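Local atomic coordinates of endo-beta-1,2-glucanase (Talaromyces funiculosus, PDB entry 6IMV), a protein that hydrolyses internal beta-1,2-glucosidic bonds of beta-1,2-glucans, as an endo-acting fungal glycoside hydrolase. Residues V290-G298 and Y472-G481; T382-L391 and D434-G445. All blocks are in the same frame, centred on the assembly; numbering follows the deposited sequence.

Contact 1 (V290-G298 and Y472-G481). With NAG (2-acetamido-2-deoxy-beta-D-glucopyranose), chain H.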
# COMPACT_ATOMS: atom_id res chain seq x y z
N VAL A 290 -21.46 20.08 1.03
CA VAL A 290 -20.38 19.39 1.75
C VAL A 290 -19.18 20.32 1.81
O VAL A 290 -18.56 20.59 0.79
CB VAL A 290 -20.01 18.04 1.12
CG1 VAL A 290 -18.82 17.40 1.82
CG2 VAL A 290 -21.18 17.07 1.09
N GLY A 291 -18.86 20.81 3.01
CA GLY A 291 -17.64 21.58 3.28
C GLY A 291 -17.93 23.04 3.59
O GLY A 291 -19.08 23.43 3.75
N PRO A 292 -16.91 23.91 3.67
CA PRO A 292 -15.54 23.55 3.30
C PRO A 292 -14.86 22.58 4.28
O PRO A 292 -15.11 22.66 5.48
CB PRO A 292 -14.82 24.90 3.27
CG PRO A 292 -15.58 25.74 4.27
CD PRO A 292 -17.02 25.31 4.11
N ILE A 293 -14.03 21.68 3.74
CA ILE A 293 -13.17 20.81 4.53
C ILE A 293 -11.72 21.02 4.06
O ILE A 293 -11.39 20.74 2.90
CB ILE A 293 -13.57 19.33 4.41
CG1 ILE A 293 -15.03 19.07 4.77
CG2 ILE A 293 -12.64 18.46 5.25
CD1 ILE A 293 -15.59 17.79 4.20
N THR A 294 -10.85 21.47 4.97
CA THR A 294 -9.44 21.68 4.67
C THR A 294 -8.73 20.33 4.63
O THR A 294 -8.80 19.54 5.60
CB THR A 294 -8.76 22.59 5.70
OG1 THR A 294 -9.49 23.81 5.75
CG2 THR A 294 -7.31 22.86 5.35
N VAL A 295 -8.03 20.08 3.52
CA VAL A 295 -7.28 18.86 3.32
C VAL A 295 -5.89 19.19 2.78
O VAL A 295 -5.65 20.28 2.25
CB VAL A 295 -8.01 17.90 2.37
CG1 VAL A 295 -9.36 17.49 2.92
CG2 VAL A 295 -8.15 18.48 0.97
N GLN A 296 -5.00 18.21 2.90
CA GLN A 296 -3.77 18.17 2.12
C GLN A 296 -4.12 17.91 0.65
O GLN A 296 -4.75 16.89 0.32
CB GLN A 296 -2.87 17.04 2.62
CG GLN A 296 -1.59 16.90 1.82
CD GLN A 296 -0.76 15.75 2.34
OE1 GLN A 296 0.11 15.94 3.17
NE2 GLN A 296 -1.06 14.56 1.85
N LYS A 297 -3.69 18.82 -0.22
CA LYS A 297 -3.90 18.67 -1.65
C LYS A 297 -3.21 17.38 -2.12
O LYS A 297 -2.08 17.11 -1.76
CB LYS A 297 -3.36 19.89 -2.39
CG LYS A 297 -3.78 19.98 -3.85
CD LYS A 297 -3.25 21.23 -4.51
CE LYS A 297 -3.70 21.35 -5.94
NZ LYS A 297 -3.20 22.61 -6.55
N GLY A 298 -3.95 16.57 -2.89
CA GLY A 298 -3.48 15.29 -3.38
C GLY A 298 -2.82 15.41 -4.75
O GLY A 298 -2.80 16.47 -5.37
N TYR A 472 4.09 20.27 8.77
CA TYR A 472 2.63 20.24 8.65
C TYR A 472 2.02 21.46 9.36
O TYR A 472 1.11 22.07 8.81
CB TYR A 472 2.06 18.90 9.12
CG TYR A 472 1.98 17.87 8.02
CD1 TYR A 472 0.87 17.79 7.21
CD2 TYR A 472 3.02 16.99 7.78
CE1 TYR A 472 0.79 16.88 6.17
CE2 TYR A 472 2.95 16.05 6.75
CZ TYR A 472 1.83 16.00 5.94
OH TYR A 472 1.74 15.09 4.93
N SER A 473 2.54 21.84 10.54
CA SER A 473 1.94 22.94 11.31
C SER A 473 2.17 24.28 10.60
O SER A 473 1.41 25.22 10.81
CB SER A 473 2.39 22.95 12.75
OG SER A 473 3.77 23.23 12.86
N ARG A 474 3.19 24.36 9.74
CA ARG A 474 3.48 25.60 9.00
C ARG A 474 2.47 25.82 7.87
O ARG A 474 2.21 26.97 7.50
CB ARG A 474 4.91 25.57 8.44
CG ARG A 474 5.97 25.88 9.48
CD ARG A 474 7.39 25.64 9.03
NE ARG A 474 7.80 26.63 8.05
CZ ARG A 474 8.98 26.64 7.44
NH1 ARG A 474 9.92 25.77 7.79
NH2 ARG A 474 9.21 27.50 6.47
N VAL A 475 1.92 24.73 7.31
CA VAL A 475 1.05 24.80 6.13
C VAL A 475 -0.44 24.76 6.54
O VAL A 475 -1.26 25.45 5.92
CB VAL A 475 1.38 23.67 5.15
CG1 VAL A 475 0.33 23.52 4.05
CG2 VAL A 475 2.77 23.87 4.55
N PHE A 476 -0.77 23.95 7.57
CA PHE A 476 -2.15 23.66 7.94
C PHE A 476 -2.55 24.43 9.20
O PHE A 476 -2.36 23.97 10.33
CB PHE A 476 -2.35 22.15 8.06
CG PHE A 476 -2.14 21.44 6.75
CD1 PHE A 476 -3.14 21.42 5.79
CD2 PHE A 476 -0.93 20.83 6.46
CE1 PHE A 476 -2.94 20.79 4.57
CE2 PHE A 476 -0.72 20.20 5.24
CZ PHE A 476 -1.73 20.18 4.29
N LYS A 477 -3.13 25.62 8.98
CA LYS A 477 -3.64 26.52 10.02
C LYS A 477 -5.15 26.73 9.80
O LYS A 477 -5.65 26.65 8.68
CB LYS A 477 -2.89 27.84 9.95
CG LYS A 477 -1.38 27.69 9.95
CD LYS A 477 -0.62 28.94 9.56
CE LYS A 477 -0.39 29.05 8.07
NZ LYS A 477 0.52 30.17 7.76
N ASN A 478 -5.88 27.00 10.88
CA ASN A 478 -7.30 27.38 10.81
C ASN A 478 -8.06 26.37 9.94
O ASN A 478 -8.75 26.76 8.99
CB ASN A 478 -7.46 28.80 10.26
CG ASN A 478 -6.48 29.78 10.88
OD1 ASN A 478 -6.55 30.07 12.07
ND2 ASN A 478 -5.55 30.29 10.08
N LEU A 479 -7.92 25.07 10.26
CA LEU A 479 -8.64 24.00 9.56
C LEU A 479 -10.13 24.34 9.54
O LEU A 479 -10.66 24.81 10.54
CB LEU A 479 -8.45 22.66 10.27
CG LEU A 479 -7.03 22.10 10.29
CD1 LEU A 479 -7.04 20.66 10.78
CD2 LEU A 479 -6.37 22.19 8.93
N LYS A 480 -10.79 24.08 8.42
CA LYS A 480 -12.24 24.10 8.33
C LYS A 480 -12.75 22.66 8.18
O LYS A 480 -12.02 21.78 7.68
CB LYS A 480 -12.72 24.95 7.15
CG LYS A 480 -12.25 26.40 7.19
CD LYS A 480 -12.61 27.21 5.97
CE LYS A 480 -11.66 28.37 5.74
NZ LYS A 480 -10.45 27.94 4.99
N GLY A 481 -13.99 22.45 8.63
CA GLY A 481 -14.75 21.28 8.29
C GLY A 481 -14.54 20.13 9.27
O GLY A 481 -14.99 19.02 8.99
C1 NAG H . 1.01 20.75 -9.36
C2 NAG H . 0.60 22.22 -9.47
C3 NAG H . 1.76 22.99 -10.07
C4 NAG H . 2.96 22.85 -9.14
C5 NAG H . 3.37 21.38 -9.14
C6 NAG H . 4.59 21.08 -8.26
C7 NAG H . -1.80 22.62 -9.85
C8 NAG H . -2.89 22.70 -10.87
N2 NAG H . -0.58 22.38 -10.31
O3 NAG H . 1.39 24.35 -10.20
O4 NAG H . 4.01 23.76 -9.52
O5 NAG H . 2.26 20.62 -8.64
O6 NAG H . 4.42 21.70 -6.97
O7 NAG H . -2.05 22.76 -8.67
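One strand, 290-296, of a two-stranded antiparallel hairpin with 282-287 is flanked by the chain that leaves helix 461-475. Thr294 and Lys480 are joined by two hydrogen bonds, one between backbones and one from backbone to side chain: Thr294 N gives a nearly straight one (170°) to Lys480 O at 3.0 Å, approaching from above the carbonyl plane, and Lys480 N returns one to Thr294 OG1 at 3.0 Å. Threonine suits the place because its branches divide the work. With chi1 at -55°, OG1 lies beside the backbone N and faces Lys480, while CG2 touches Leu479 CD2 at 3.8 Å. Asp284 of the partner strand hydrogen-bonds Thr294 OG1 and forms a salt bridge with Lys480 NZ, and Lys480 CD lies against Pro292 CG. Gly481 closes against the strand, its CA 3.2 Å from Pro292 O, where a side chain would clash with Pro292 O and Ile293 CA.

Farther along, the extended chain of Gln296 brings OE1 to the edge of the Tyr472 ring, and Tyr472 OH donates to it at 2.5 Å, in the carbonyl plane. Phe476 CZ lies 3.7 Å from Gln296 CB, an oblique approach, and the ring meets Val295 O with its edge. Shortening Gln296 to an alanine would remove the amide, and the Tyr472 hydroxyl would probably lose this acceptor and be freer to turn. Beyond the strand, Lys297 NZ lies doubtfully close to O7 of an attached N-acetylglucosamine. The whole is a beta hairpin edge covered by the irregular chain that follows helix 461-475, which adds a backbone bond without forming a third strand.

Contact 2 (T382-L391 and D434-G445)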
# COMPACT_ATOMS: atom_id res chain seq x y z
N THR A 382 -13.13 1.08 -6.35
CA THR A 382 -12.41 -0.07 -5.80
C THR A 382 -12.55 -0.13 -4.28
O THR A 382 -12.46 0.89 -3.60
CB THR A 382 -10.94 -0.07 -6.22
OG1 THR A 382 -10.27 -1.18 -5.60
CG2 THR A 382 -10.21 1.21 -5.85
N PRO A 383 -12.74 -1.34 -3.71
CA PRO A 383 -12.79 -1.50 -2.25
C PRO A 383 -11.59 -0.93 -1.48
O PRO A 383 -11.78 -0.44 -0.37
CB PRO A 383 -12.88 -3.02 -2.08
CG PRO A 383 -13.58 -3.49 -3.34
CD PRO A 383 -12.97 -2.61 -4.42
N TYR A 384 -10.38 -0.97 -2.04
CA TYR A 384 -9.18 -0.56 -1.28
C TYR A 384 -9.15 0.96 -1.05
O TYR A 384 -8.38 1.43 -0.20
CB TYR A 384 -7.90 -1.10 -1.92
CG TYR A 384 -7.11 -0.16 -2.80
CD1 TYR A 384 -7.37 -0.06 -4.16
CD2 TYR A 384 -6.05 0.57 -2.29
CE1 TYR A 384 -6.62 0.76 -4.98
CE2 TYR A 384 -5.29 1.41 -3.11
CZ TYR A 384 -5.58 1.50 -4.46
OH TYR A 384 -4.83 2.32 -5.26
N SER A 385 -9.99 1.71 -1.77
CA SER A 385 -10.19 3.14 -1.54
C SER A 385 -10.54 3.44 -0.07
O SER A 385 -10.32 4.55 0.40
CB SER A 385 -11.24 3.71 -2.45
OG SER A 385 -12.52 3.15 -2.19
N VAL A 386 -11.06 2.44 0.65
CA VAL A 386 -11.49 2.61 2.05
C VAL A 386 -10.31 2.51 3.03
O VAL A 386 -10.50 2.78 4.21
CB VAL A 386 -12.56 1.58 2.45
CG1 VAL A 386 -13.69 1.50 1.44
CG2 VAL A 386 -11.96 0.21 2.71
N PHE A 387 -9.11 2.09 2.60
CA PHE A 387 -8.07 1.76 3.59
C PHE A 387 -7.77 2.97 4.49
O PHE A 387 -7.66 2.79 5.70
CB PHE A 387 -6.84 1.10 2.95
CG PHE A 387 -5.75 2.02 2.47
CD1 PHE A 387 -4.90 2.65 3.36
CD2 PHE A 387 -5.54 2.20 1.11
CE1 PHE A 387 -3.89 3.48 2.90
CE2 PHE A 387 -4.53 3.04 0.65
CZ PHE A 387 -3.70 3.67 1.55
N PRO A 388 -7.66 4.22 3.99
CA PRO A 388 -7.36 5.36 4.86
C PRO A 388 -8.53 5.68 5.81
O PRO A 388 -8.30 6.15 6.92
CB PRO A 388 -7.12 6.55 3.91
CG PRO A 388 -7.03 5.93 2.53
CD PRO A 388 -7.81 4.64 2.58
N THR A 389 -9.76 5.41 5.36
CA THR A 389 -10.95 5.60 6.17
C THR A 389 -10.92 4.61 7.35
O THR A 389 -11.24 4.98 8.49
CB THR A 389 -12.22 5.42 5.33
OG1 THR A 389 -12.04 6.03 4.05
CG2 THR A 389 -13.44 6.00 6.01
N VAL A 390 -10.50 3.37 7.07
CA VAL A 390 -10.48 2.30 8.06
C VAL A 390 -9.60 2.71 9.26
O VAL A 390 -9.93 2.38 10.40
CB VAL A 390 -10.01 0.97 7.44
CG1 VAL A 390 -9.61 -0.05 8.50
CG2 VAL A 390 -11.07 0.39 6.51
N LEU A 391 -8.50 3.42 8.99
CA LEU A 391 -7.56 3.83 10.05
C LEU A 391 -8.25 4.75 11.07
O LEU A 391 -7.87 4.74 12.24
CB LEU A 391 -6.34 4.51 9.42
CG LEU A 391 -5.44 3.59 8.58
CD1 LEU A 391 -4.34 4.37 7.90
CD2 LEU A 391 -4.86 2.47 9.44
N ASP A 434 -2.24 -4.65 -4.02
CA ASP A 434 -2.59 -3.23 -3.89
C ASP A 434 -4.10 -3.05 -3.60
O ASP A 434 -4.45 -2.23 -2.75
CB ASP A 434 -2.16 -2.44 -5.14
CG ASP A 434 -0.69 -2.07 -5.18
OD1 ASP A 434 0.15 -2.97 -5.13
OD2 ASP A 434 -0.38 -0.87 -5.31
N SER A 435 -4.97 -3.82 -4.27
CA SER A 435 -6.43 -3.61 -4.16
C SER A 435 -7.05 -4.40 -3.00
O SER A 435 -8.24 -4.29 -2.76
CB SER A 435 -7.16 -3.92 -5.46
OG SER A 435 -7.29 -5.31 -5.66
N LYS A 436 -6.26 -5.21 -2.28
CA LYS A 436 -6.82 -6.15 -1.31
C LYS A 436 -6.10 -6.08 0.05
O LYS A 436 -6.75 -6.00 1.10
CB LYS A 436 -6.73 -7.57 -1.87
CG LYS A 436 -7.65 -7.85 -3.04
CD LYS A 436 -7.37 -9.19 -3.70
CE LYS A 436 -7.66 -10.38 -2.81
NZ LYS A 436 -9.06 -10.34 -2.32
N VAL A 437 -4.77 -6.17 0.02
CA VAL A 437 -3.99 -6.35 1.24
C VAL A 437 -3.57 -4.99 1.80
O VAL A 437 -3.12 -4.93 2.95
CB VAL A 437 -2.79 -7.29 0.99
CG1 VAL A 437 -1.97 -7.53 2.25
CG2 VAL A 437 -3.27 -8.61 0.40
N SER A 438 -3.74 -3.91 1.03
CA SER A 438 -3.69 -2.54 1.57
C SER A 438 -4.76 -2.39 2.68
O SER A 438 -4.49 -1.91 3.77
CB SER A 438 -3.89 -1.51 0.49
OG SER A 438 -5.03 -1.85 -0.30
N THR A 439 -5.98 -2.83 2.36
CA THR A 439 -7.11 -2.79 3.27
C THR A 439 -6.83 -3.68 4.48
O THR A 439 -7.04 -3.26 5.61
CB THR A 439 -8.41 -3.20 2.57
OG1 THR A 439 -8.52 -2.38 1.40
CG2 THR A 439 -9.61 -3.04 3.47
N VAL A 440 -6.33 -4.88 4.24
CA VAL A 440 -5.98 -5.80 5.31
C VAL A 440 -5.00 -5.10 6.27
O VAL A 440 -5.22 -5.10 7.49
CB VAL A 440 -5.41 -7.13 4.78
CG1 VAL A 440 -4.82 -7.98 5.90
CG2 VAL A 440 -6.47 -7.90 4.01
N ASN A 441 -3.96 -4.47 5.72
CA ASN A 441 -2.92 -3.82 6.53
C ASN A 441 -3.52 -2.65 7.33
O ASN A 441 -3.11 -2.40 8.46
CB ASN A 441 -1.70 -3.44 5.70
CG ASN A 441 -0.72 -4.58 5.59
OD1 ASN A 441 -0.30 -5.13 6.61
ND2 ASN A 441 -0.36 -4.96 4.37
N ALA A 442 -4.52 -1.96 6.76
CA ALA A 442 -5.23 -0.90 7.49
C ALA A 442 -6.07 -1.49 8.64
O ALA A 442 -6.10 -0.93 9.73
CB ALA A 442 -6.07 -0.09 6.53
N ILE A 443 -6.74 -2.62 8.40
CA ILE A 443 -7.53 -3.32 9.43
C ILE A 443 -6.61 -3.70 10.61
O ILE A 443 -7.04 -3.63 11.75
CB ILE A 443 -8.25 -4.54 8.84
CG1 ILE A 443 -9.45 -4.12 7.99
CG2 ILE A 443 -8.63 -5.55 9.92
CD1 ILE A 443 -9.99 -5.21 7.08
N LEU A 444 -5.36 -4.07 10.33
CA LEU A 444 -4.37 -4.49 11.36
C LEU A 444 -3.70 -3.28 12.04
O LEU A 444 -2.87 -3.46 12.93
CB LEU A 444 -3.32 -5.39 10.71
CG LEU A 444 -3.84 -6.72 10.18
CD1 LEU A 444 -2.75 -7.46 9.42
CD2 LEU A 444 -4.37 -7.58 11.32
N GLY A 445 -4.05 -2.07 11.60
CA GLY A 445 -3.63 -0.83 12.23
C GLY A 445 -2.31 -0.30 11.68
O GLY A 445 -1.68 0.53 12.33
O HOH W 1 -1.68 1.51 -5.48
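Helix segments 387-391 and 434-443 run almost parallel, 6° apart in direction, with axes 8.5 Å from each other at closest approach. The 3-10 turn 383-385 precedes the first helix and lies against the start of the second. No direct hydrogen bond crosses; the fit depends on small residues. Ala442 is the clearest case: its CB comes 3.4 Å from Phe387 O and also meets Phe387 CB, Val390 CG1 and Leu391 CD2, so a methyl group allows the backbones to approach closely. Val390 CG1 lies against the Ala442 carbonyl and Ile443 CG1.

At the other end, Tyr384 turns one ring face to the carbonyl of Asp434, whose O stands 3.2 Å above the plane, offset toward the rim. That oxygen also accepts from Ser438 OG at 2.5 Å, which places the hydroxyl 3.3 Å from Tyr384 CD2. Serine serves because OG, with chi1 at 49°, can fold back onto its own helix while CB lies 4.1 Å from CD2 of both Tyr384 and Phe387. Thr439 adds OG1 against Tyr384 CA at 3.3 Å and CG2 against Val386 CG2. A water donates to Asp434 OD2 at 2.7 Å and, over a longer span, to Tyr384 OH, whose protein partner is Ser346 O. Asp434 lies in the glucose-binding pocket, and its OD1 pairs with Lys82. Gly445 ends the second helix in a Schellman motif. Around the pair, helix 394-405 packs on Val386 and Val390, helix 30-41 on Val440 and Ile443, and helix 318-337 on Pro388 and Thr389, while strand 427-432 leads into the second helix.

How the contacts relate
Along the chain the order is 290-298, 382-391, 434-445, 472-481, so contact 2 is nested within the loop that contact 1 closes. Their centres are about 23 Å apart, and the nearest atoms, about 10 Å apart, do not touch. Contact 1 is peripheral, joining the two-stranded hairpin to the end of helix 461-475; contact 2 is buried near the middle of the chain, at the sugar pocket. Helix 318-337 is common to both, packing on Phe476 and Leu479 of contact 1 and on Pro388 and Thr389 of contact 2. It therefore connects the peripheral hairpin with the helix pair beside the glucose site in this enzyme.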